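Local coordinates for hypothetical protein (Bacteroides fragilis, PDB 4JJA) that belongs to the DUF1343 (NamZ) family and may act as an exo-beta-N-acetylmuramidase on peptidoglycan, although its function has not been established, at residues I106-D111 with L140-P145; L176-L181 with P364-Q369. All coordinates share one frame; numbering follows the deposited sequence.

Interaction 1 (I106-D111 with L140-P145); sequences IVDIQD and LDRPNP
V107 O takes the backbone N of L140 at 2.9 Å, with an N-H...O angle of 165°, between neighbouring parallel strands. Beside this bond I106 CG2 meets L140 CD1 at 3.6 Å, an apolar patch covered by L40 of helix 40-46. Beyond it, side chains do the gripping. R142, extended from CG to NE, presents its guanidinium side-on to D108: NE reaches OD1 at 2.8 Å from above the carboxylate plane, while NH2 reaches OD2 at 2.9 Å on the syn side. The two planes stand 34° apart, so this two-point salt bridge is twisted. Q110, bent at chi2 (63°), turns NE2 between P143 O at 2.8 Å and its neighbour D111 O, both near the amide plane.

Farther on the contact is looser: nearest CA pairs widen from 5.3 Å at D108-L140 to 6.4 Å at D111-N144. Waters flank the salt bridge within this buried contact: water 2 accepts a hydrogen bond from I109 N and is hydrogen-bonded to L140 O; water 3 joins Q110 OE1 to R142 NH1. Parallel strands that hydrogen-bond and then separate into polar loops at their C-terminal ends are characteristic of Rossmann-like folds, whose binding sites commonly lie at this edge.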
ATOM      1  N   ILE A 106      18.391  -0.992  -4.229  1.00 10.96           N
ATOM      2  CA  ILE A 106      17.711   0.267  -3.838  1.00 10.73           C
ATOM      3  C   ILE A 106      16.211   0.049  -3.905  1.00 11.99           C
ATOM      4  O   ILE A 106      15.716  -0.358  -4.926  1.00 13.52           O
ATOM      5  CB  ILE A 106      18.081   1.417  -4.767  1.00 11.44           C
ATOM      6  CG1 ILE A 106      19.579   1.614  -4.814  1.00 13.61           C
ATOM      7  CG2 ILE A 106      17.450   2.697  -4.269  1.00 14.14           C
ATOM      8  CD1 ILE A 106      20.039   2.653  -5.792  1.00 15.43           C
ATOM      9  N   VAL A 107      15.509   0.379  -2.824  1.00 12.06           N
ATOM     10  CA  VAL A 107      14.060   0.484  -2.822  1.00 11.84           C
ATOM     11  C   VAL A 107      13.669   1.963  -3.001  1.00 11.51           C
ATOM     12  O   VAL A 107      14.089   2.828  -2.245  1.00 11.77           O
ATOM     13  CB  VAL A 107      13.485  -0.040  -1.506  1.00 13.22           C
ATOM     14  CG1 VAL A 107      11.957   0.250  -1.408  1.00 13.25           C
ATOM     15  CG2 VAL A 107      13.835  -1.523  -1.281  1.00 14.45           C
ATOM     16  N   ASP A 108      12.873   2.232  -4.028  1.00 11.16           N
ATOM     17  CA  ASP A 108      12.350   3.588  -4.257  1.00 11.63           C
ATOM     18  C   ASP A 108      10.991   3.474  -4.907  1.00 11.96           C
ATOM     19  O   ASP A 108      10.897   3.354  -6.115  1.00 13.37           O
ATOM     20  CB  ASP A 108      13.290   4.480  -5.099  1.00 14.65           C
ATOM     21  CG  ASP A 108      12.809   5.948  -5.158  1.00 17.25           C
ATOM     22  OD1 ASP A 108      12.248   6.483  -4.134  1.00 17.86           O
ATOM     23  OD2 ASP A 108      12.965   6.594  -6.247  1.00 22.82           O
ATOM     24  N   ILE A 109       9.942   3.536  -4.097  1.00 10.82           N
ATOM     25  CA  ILE A 109       8.628   3.235  -4.618  1.00 11.13           C
ATOM     26  C   ILE A 109       7.613   3.908  -3.746  1.00 10.35           C
ATOM     27  O   ILE A 109       7.812   3.981  -2.528  1.00 11.34           O
ATOM     28  CB  ILE A 109       8.396   1.695  -4.724  1.00 11.34           C
ATOM     29  CG1 ILE A 109       7.206   1.352  -5.643  1.00 12.67           C
ATOM     30  CG2 ILE A 109       8.298   1.004  -3.340  1.00 12.54           C
ATOM     31  CD1 ILE A 109       7.165  -0.128  -5.992  1.00 13.54           C
ATOM     32  N   GLN A 110       6.526   4.367  -4.357  1.00 10.02           N
ATOM     33  CA  GLN A 110       5.467   5.094  -3.626  1.00 10.10           C
ATOM     34  C   GLN A 110       4.355   4.141  -3.196  1.00 10.59           C
ATOM     35  O   GLN A 110       3.630   3.589  -4.034  1.00 12.87           O
ATOM     36  CB  GLN A 110       4.898   6.236  -4.473  1.00 10.96           C
ATOM     37  CG  GLN A 110       3.852   7.053  -3.737  1.00 10.26           C
ATOM     38  CD  GLN A 110       4.429   7.746  -2.508  1.00 10.09           C
ATOM     39  OE1 GLN A 110       5.288   8.611  -2.631  1.00 11.62           O
ATOM     40  NE2 GLN A 110       3.970   7.362  -1.326  1.00 10.77           N
ATOM     41  N   ASP A 111       4.171   4.030  -1.867  1.00 10.39           N
ATOM     42  CA  ASP A 111       3.192   3.204  -1.208  1.00 11.03           C
ATOM     43  C   ASP A 111       1.962   4.042  -0.795  1.00  9.44           C
ATOM     44  O   ASP A 111       2.016   5.277  -0.795  1.00 10.09           O
ATOM     45  CB  ASP A 111       3.875   2.617   0.083  1.00 12.19           C
ATOM     46  CG  ASP A 111       3.000   1.709   0.836  1.00 13.43           C
ATOM     47  OD1 ASP A 111       2.376   0.840   0.202  1.00 16.32           O
ATOM     48  OD2 ASP A 111       2.895   1.886   2.085  1.00 14.70           O
ATOM     49  N   LEU A 140      15.272   4.597  -0.278  1.00  8.73           N
ATOM     50  CA  LEU A 140      15.125   6.046  -0.515  1.00  9.78           C
ATOM     51  C   LEU A 140      13.702   6.354  -0.103  1.00  8.50           C
ATOM     52  O   LEU A 140      12.753   6.022  -0.843  1.00  9.69           O
ATOM     53  CB  LEU A 140      15.443   6.359  -1.977  1.00 10.08           C
ATOM     54  CG  LEU A 140      16.838   5.956  -2.426  1.00 10.21           C
ATOM     55  CD1 LEU A 140      16.973   6.287  -3.916  1.00 11.83           C
ATOM     56  CD2 LEU A 140      17.952   6.573  -1.565  1.00 12.62           C
ATOM     57  N   ASP A 141      13.510   6.863   1.104  1.00  8.52           N
ATOM     58  CA  ASP A 141      12.158   6.831   1.656  1.00  8.48           C
ATOM     59  C   ASP A 141      11.249   7.820   0.952  1.00  8.53           C
ATOM     60  O   ASP A 141      11.705   8.886   0.464  1.00  9.73           O
ATOM     61  CB  ASP A 141      12.179   7.085   3.163  1.00  8.88           C
ATOM     62  CG  ASP A 141      11.207   6.249   3.964  1.00  8.45           C
ATOM     63  OD1 ASP A 141      10.696   5.229   3.474  1.00 10.01           O
ATOM     64  OD2 ASP A 141      11.051   6.631   5.173  1.00 10.02           O
ATOM     65  N   ARG A 142       9.969   7.484   0.895  1.00  8.53           N
ATOM     66  CA  ARG A 142       8.915   8.365   0.430  1.00  8.97           C
ATOM     67  C   ARG A 142       7.840   8.403   1.501  1.00  8.25           C
ATOM     68  O   ARG A 142       7.691   7.473   2.278  1.00  9.12           O
ATOM     69  CB  ARG A 142       8.328   7.930  -0.905  1.00 10.26           C
ATOM     70  CG  ARG A 142       9.321   8.052  -2.056  1.00 12.86           C
ATOM     71  CD  ARG A 142       8.715   7.678  -3.398  1.00 12.64           C
ATOM     72  NE  ARG A 142       9.773   7.741  -4.423  1.00 13.09           N
ATOM     73  CZ  ARG A 142       9.873   8.635  -5.382  1.00 13.03           C
ATOM     74  NH1 ARG A 142       8.927   9.553  -5.568  1.00 13.59           N
ATOM     75  NH2 ARG A 142      10.918   8.589  -6.196  1.00 13.85           N
ATOM     76  N   PRO A 143       7.070   9.486   1.530  1.00  8.45           N
ATOM     77  CA  PRO A 143       6.003   9.574   2.513  1.00  8.14           C
ATOM     78  C   PRO A 143       4.950   8.497   2.411  1.00  8.20           C
ATOM     79  O   PRO A 143       4.738   7.952   1.335  1.00  9.86           O
ATOM     80  CB  PRO A 143       5.362  10.958   2.232  1.00  8.92           C
ATOM     81  CG  PRO A 143       6.466  11.748   1.672  1.00 11.04           C
ATOM     82  CD  PRO A 143       7.205  10.754   0.795  1.00  9.87           C
ATOM     83  N   ASN A 144       4.313   8.220   3.545  1.00  8.00           N
ATOM     84  CA  ASN A 144       3.090   7.441   3.563  1.00  7.63           C
ATOM     85  C   ASN A 144       1.945   8.442   3.543  1.00  7.31           C
ATOM     86  O   ASN A 144       1.809   9.206   4.498  1.00  7.97           O
ATOM     87  CB  ASN A 144       3.066   6.578   4.827  1.00  7.21           C
ATOM     88  CG  ASN A 144       1.821   5.734   4.953  1.00  6.04           C
ATOM     89  OD1 ASN A 144       0.842   5.933   4.219  1.00  7.88           O
ATOM     90  ND2 ASN A 144       1.836   4.827   5.946  1.00  8.27           N
ATOM     91  N   PRO A 145       1.111   8.473   2.478  1.00  7.01           N
ATOM     92  CA  PRO A 145       0.029   9.452   2.445  1.00  7.20           C
ATOM     93  C   PRO A 145      -1.036   9.209   3.507  1.00  7.07           C
ATOM     94  O   PRO A 145      -1.834  10.078   3.792  1.00  8.36           O
ATOM     95  CB  PRO A 145      -0.540   9.285   1.037  1.00  8.19           C
ATOM     96  CG  PRO A 145      -0.248   7.834   0.699  1.00  8.14           C
ATOM     97  CD  PRO A 145       1.096   7.570   1.302  1.00  7.60           C
TER
HETATM   98  O   HOH W   1      12.714   8.686  -2.485  1.00 12.06           O
HETATM   99  O   HOH W   2      10.787   3.982  -1.277  1.00 13.15           O
HETATM  100  O   HOH W   3       6.324  10.231  -4.544  1.00 13.23           O

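Interaction 2 (L176-L181 with P364-Q369); sequences LGELAL and PYLLYQ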
ATOM      1  N   LEU A 176       7.812   2.951   4.171  1.00  7.51           N
ATOM      2  CA  LEU A 176       8.444   1.667   3.877  1.00  8.14           C
ATOM      3  C   LEU A 176       9.780   1.561   4.585  1.00  7.88           C
ATOM      4  O   LEU A 176      10.152   0.462   5.017  1.00  8.75           O
ATOM      5  CB  LEU A 176       8.584   1.427   2.404  1.00  8.98           C
ATOM      6  CG  LEU A 176       7.335   1.237   1.563  1.00 10.26           C
ATOM      7  CD1 LEU A 176       7.712   1.119   0.058  1.00 13.54           C
ATOM      8  CD2 LEU A 176       6.571   0.027   2.028  1.00 11.47           C
ATOM      9  N   GLY A 177      10.515   2.659   4.781  1.00  7.96           N
ATOM     10  CA  GLY A 177      11.749   2.617   5.529  1.00  8.26           C
ATOM     11  C   GLY A 177      11.537   2.246   6.975  1.00  8.21           C
ATOM     12  O   GLY A 177      12.255   1.439   7.540  1.00  8.55           O
ATOM     13  N   GLU A 178      10.557   2.877   7.606  1.00  8.10           N
ATOM     14  CA  GLU A 178      10.230   2.529   8.994  1.00  8.02           C
ATOM     15  C   GLU A 178       9.827   1.086   9.119  1.00  8.29           C
ATOM     16  O   GLU A 178      10.246   0.386  10.043  1.00  8.94           O
ATOM     17  CB  GLU A 178       9.124   3.460   9.489  1.00  7.77           C
ATOM     18  CG  GLU A 178       9.514   4.960   9.593  1.00  9.30           C
ATOM     19  CD  GLU A 178       8.374   5.872   9.979  1.00  9.77           C
ATOM     20  OE1 GLU A 178       7.238   5.647   9.480  1.00 10.76           O
ATOM     21  OE2 GLU A 178       8.588   6.814  10.801  1.00  9.57           O
ATOM     22  N   LEU A 179       8.951   0.634   8.220  1.00  8.41           N
ATOM     23  CA  LEU A 179       8.478  -0.719   8.244  1.00  9.28           C
ATOM     24  C   LEU A 179       9.621  -1.699   8.065  1.00  8.26           C
ATOM     25  O   LEU A 179       9.656  -2.731   8.729  1.00  9.13           O
ATOM     26  CB  LEU A 179       7.386  -0.924   7.190  1.00 10.22           C
ATOM     27  CG  LEU A 179       6.673  -2.244   7.201  1.00 11.39           C
ATOM     28  CD1 LEU A 179       6.032  -2.539   8.576  1.00 12.29           C
ATOM     29  CD2 LEU A 179       5.581  -2.252   6.122  1.00 12.17           C
ATOM     30  N   ALA A 180      10.571  -1.405   7.181  1.00  8.68           N
ATOM     31  CA  ALA A 180      11.720  -2.282   6.985  1.00  8.54           C
ATOM     32  C   ALA A 180      12.479  -2.438   8.282  1.00  9.30           C
ATOM     33  O   ALA A 180      12.915  -3.567   8.635  1.00  9.93           O
ATOM     34  CB  ALA A 180      12.625  -1.768   5.902  1.00 10.08           C
ATOM     35  N   LEU A 181      12.709  -1.334   8.984  1.00  9.01           N
ATOM     36  CA  LEU A 181      13.402  -1.399  10.257  1.00  9.28           C
ATOM     37  C   LEU A 181      12.665  -2.279  11.262  1.00  8.68           C
ATOM     38  O   LEU A 181      13.288  -3.040  12.032  1.00  9.97           O
ATOM     39  CB  LEU A 181      13.658   0.014  10.807  1.00 10.36           C
ATOM     40  CG  LEU A 181      14.557   0.932   9.953  1.00 11.15           C
ATOM     41  CD1 LEU A 181      14.652   2.345  10.531  1.00 13.53           C
ATOM     42  CD2 LEU A 181      15.963   0.324   9.743  1.00 14.15           C
ATOM     43  N   PRO A 364      10.142   2.359  18.312  1.00 13.58           N
ATOM     44  CA  PRO A 364      11.606   2.363  18.075  1.00 14.60           C
ATOM     45  C   PRO A 364      12.052   2.397  16.636  1.00 13.53           C
ATOM     46  O   PRO A 364      13.227   2.662  16.373  1.00 15.46           O
ATOM     47  CB  PRO A 364      12.075   1.022  18.693  1.00 16.65           C
ATOM     48  CG  PRO A 364      10.948   0.561  19.620  1.00 16.78           C
ATOM     49  CD  PRO A 364       9.684   1.140  19.008  1.00 14.50           C
ATOM     50  N   TYR A 365      11.122   2.164  15.712  1.00 11.98           N
ATOM     51  CA  TYR A 365      11.408   2.063  14.300  1.00 11.19           C
ATOM     52  C   TYR A 365      11.009   3.312  13.530  1.00 10.67           C
ATOM     53  O   TYR A 365      11.278   3.387  12.308  1.00 11.99           O
ATOM     54  CB  TYR A 365      10.713   0.823  13.745  1.00 11.24           C
ATOM     55  CG  TYR A 365      11.040  -0.411  14.519  1.00 10.89           C
ATOM     56  CD1 TYR A 365      12.332  -0.912  14.566  1.00 11.48           C
ATOM     57  CD2 TYR A 365      10.094  -0.997  15.313  1.00 11.01           C
ATOM     58  CE1 TYR A 365      12.640  -1.980  15.319  1.00 12.11           C
ATOM     59  CE2 TYR A 365      10.394  -2.115  16.054  1.00 12.39           C
ATOM     60  CZ  TYR A 365      11.673  -2.607  16.060  1.00 11.67           C
ATOM     61  OH  TYR A 365      12.018  -3.723  16.794  1.00 15.23           O
ATOM     62  N   LEU A 366      10.381   4.285  14.190  1.00 10.72           N
ATOM     63  CA  LEU A 366       9.977   5.490  13.502  1.00 10.21           C
ATOM     64  C   LEU A 366      11.183   6.337  13.182  1.00 10.13           C
ATOM     65  O   LEU A 366      12.150   6.393  13.923  1.00 12.58           O
ATOM     66  CB  LEU A 366       8.953   6.313  14.279  1.00 11.12           C
ATOM     67  CG  LEU A 366       7.643   5.589  14.594  1.00 12.03           C
ATOM     68  CD1 LEU A 366       6.680   6.455  15.392  1.00 13.93           C
ATOM     69  CD2 LEU A 366       6.959   4.965  13.326  1.00 13.04           C
ATOM     70  N   LEU A 367      11.132   6.979  12.033  1.00  9.34           N
ATOM     71  CA  LEU A 367      12.181   7.851  11.548  1.00 10.11           C
ATOM     72  C   LEU A 367      11.781   9.309  11.535  1.00 10.26           C
ATOM     73  O   LEU A 367      12.586  10.204  11.218  1.00 11.94           O
ATOM     74  CB  LEU A 367      12.590   7.431  10.141  1.00 10.51           C
ATOM     75  CG  LEU A 367      13.316   6.090  10.020  1.00 10.57           C
ATOM     76  CD1 LEU A 367      13.377   5.659   8.558  1.00 13.27           C
ATOM     77  CD2 LEU A 367      14.683   6.145  10.708  1.00 12.84           C
ATOM     78  N   TYR A 368      10.521   9.568  11.868  1.00 10.19           N
ATOM     79  CA  TYR A 368       9.944  10.902  11.798  1.00 10.08           C
ATOM     80  C   TYR A 368       9.111  11.105  13.033  1.00 11.17           C
ATOM     81  O   TYR A 368       8.679  10.157  13.652  1.00 11.60           O
ATOM     82  CB  TYR A 368       9.016  11.035  10.547  1.00 10.11           C
ATOM     83  CG  TYR A 368       9.705  10.508   9.300  1.00  9.15           C
ATOM     84  CD1 TYR A 368      10.664  11.248   8.665  1.00 10.40           C
ATOM     85  CD2 TYR A 368       9.387   9.289   8.762  1.00  8.43           C
ATOM     86  CE1 TYR A 368      11.311  10.754   7.539  1.00  9.30           C
ATOM     87  CE2 TYR A 368      10.036   8.789   7.658  1.00  9.82           C
ATOM     88  CZ  TYR A 368      10.982   9.532   7.032  1.00  9.07           C
ATOM     89  OH  TYR A 368      11.657   9.084   5.919  1.00 10.26           O
ATOM     90  N   GLN A 369       8.864  12.372  13.344  1.00 10.59           N
ATOM     91  CA  GLN A 369       8.044  12.727  14.475  1.00 11.23           C
ATOM     92  C   GLN A 369       6.724  11.992  14.456  1.00 10.27           C
ATOM     93  O   GLN A 369       6.029  12.001  13.446  1.00 10.93           O
ATOM     94  CB  GLN A 369       7.785  14.236  14.443  1.00 11.61           C
ATOM     95  CG  GLN A 369       7.025  14.851  15.596  1.00 11.60           C
ATOM     96  CD  GLN A 369       6.719  16.266  15.291  1.00 12.40           C
ATOM     97  OE1 GLN A 369       7.603  17.138  15.432  1.00 19.14           O
ATOM     98  NE2 GLN A 369       5.543  16.515  14.840  1.00 12.54           N
TER
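E178 receives the backbone N of L367 on OE2 at 2.8 Å, a bond of 165° that uses the anti lone pair, on the side away from OE1. The glutamate chain is extended beyond CG, and this carries the carboxylate from the helix to the turn. The same OE2 lies 3.3 Å from CD2 of Y368, with carboxylate and ring planes inclined at 57°, and 3.5 Å from L366 CD2. At the base of the side chain, E178 CB packs against Y365 O at 3.5 Å. That carbonyl is buried without a hydrogen-bond partner; a weak CA-H...O contact from E178 CA is what approaches it across this contact.

One helical turn on, L181 faces the turn. Its CD1 touches CD2 of L367 at 3.8 Å, the two side chains crossing at about a right angle, and its carbonyl O comes within 3.4 Å of CD1 of Y365, oblique to the ring.

A second shell fixes these groups. H207 NE2 also bonds E178 OE2, while OE1 is held by the backbone N of T175, just before the helix, so both carboxylate oxygens have partners. The Y365 hydroxyl reaches E186, with P364 CB over one face of that ring, and the Y368 hydroxyl is hydrogen-bonded to D141 and to the backbone N of C202, its ring meeting Y205 edge-to-face.

A buried helix carboxylate accepting a backbone N-H, flanked by leucines and tyrosines, thus docks the chain's C-terminal segment on helix 176-185. It is a tertiary contact between the NamZ C-terminal and N-terminal family regions, made on a helix that packs against helix 119-132 of the Rossmann-like domain.

In the fold
The contacts follow each other along the chain: interaction 1 closes before interaction 2 opens, and their centres lie about 12 Å apart. Interaction 1 sits at the C-terminal side of adjacent strands 104-107 and 136-140, in a six-stranded parallel sheet whose order 3-2-1-4-5-6 is that of the Rossmann fold. Helix 119-132, which connects those strands, also packs on helix 176-185 of interaction 2. D141 joins the contacts directly, hydrogen-bonded to G177 N through OD1 and to Y368 OH through OD2. I109 CG2 adds packing on L176 CD1. The C-terminal segment is thereby tied to the carboxyl edge of the N-terminal sheet.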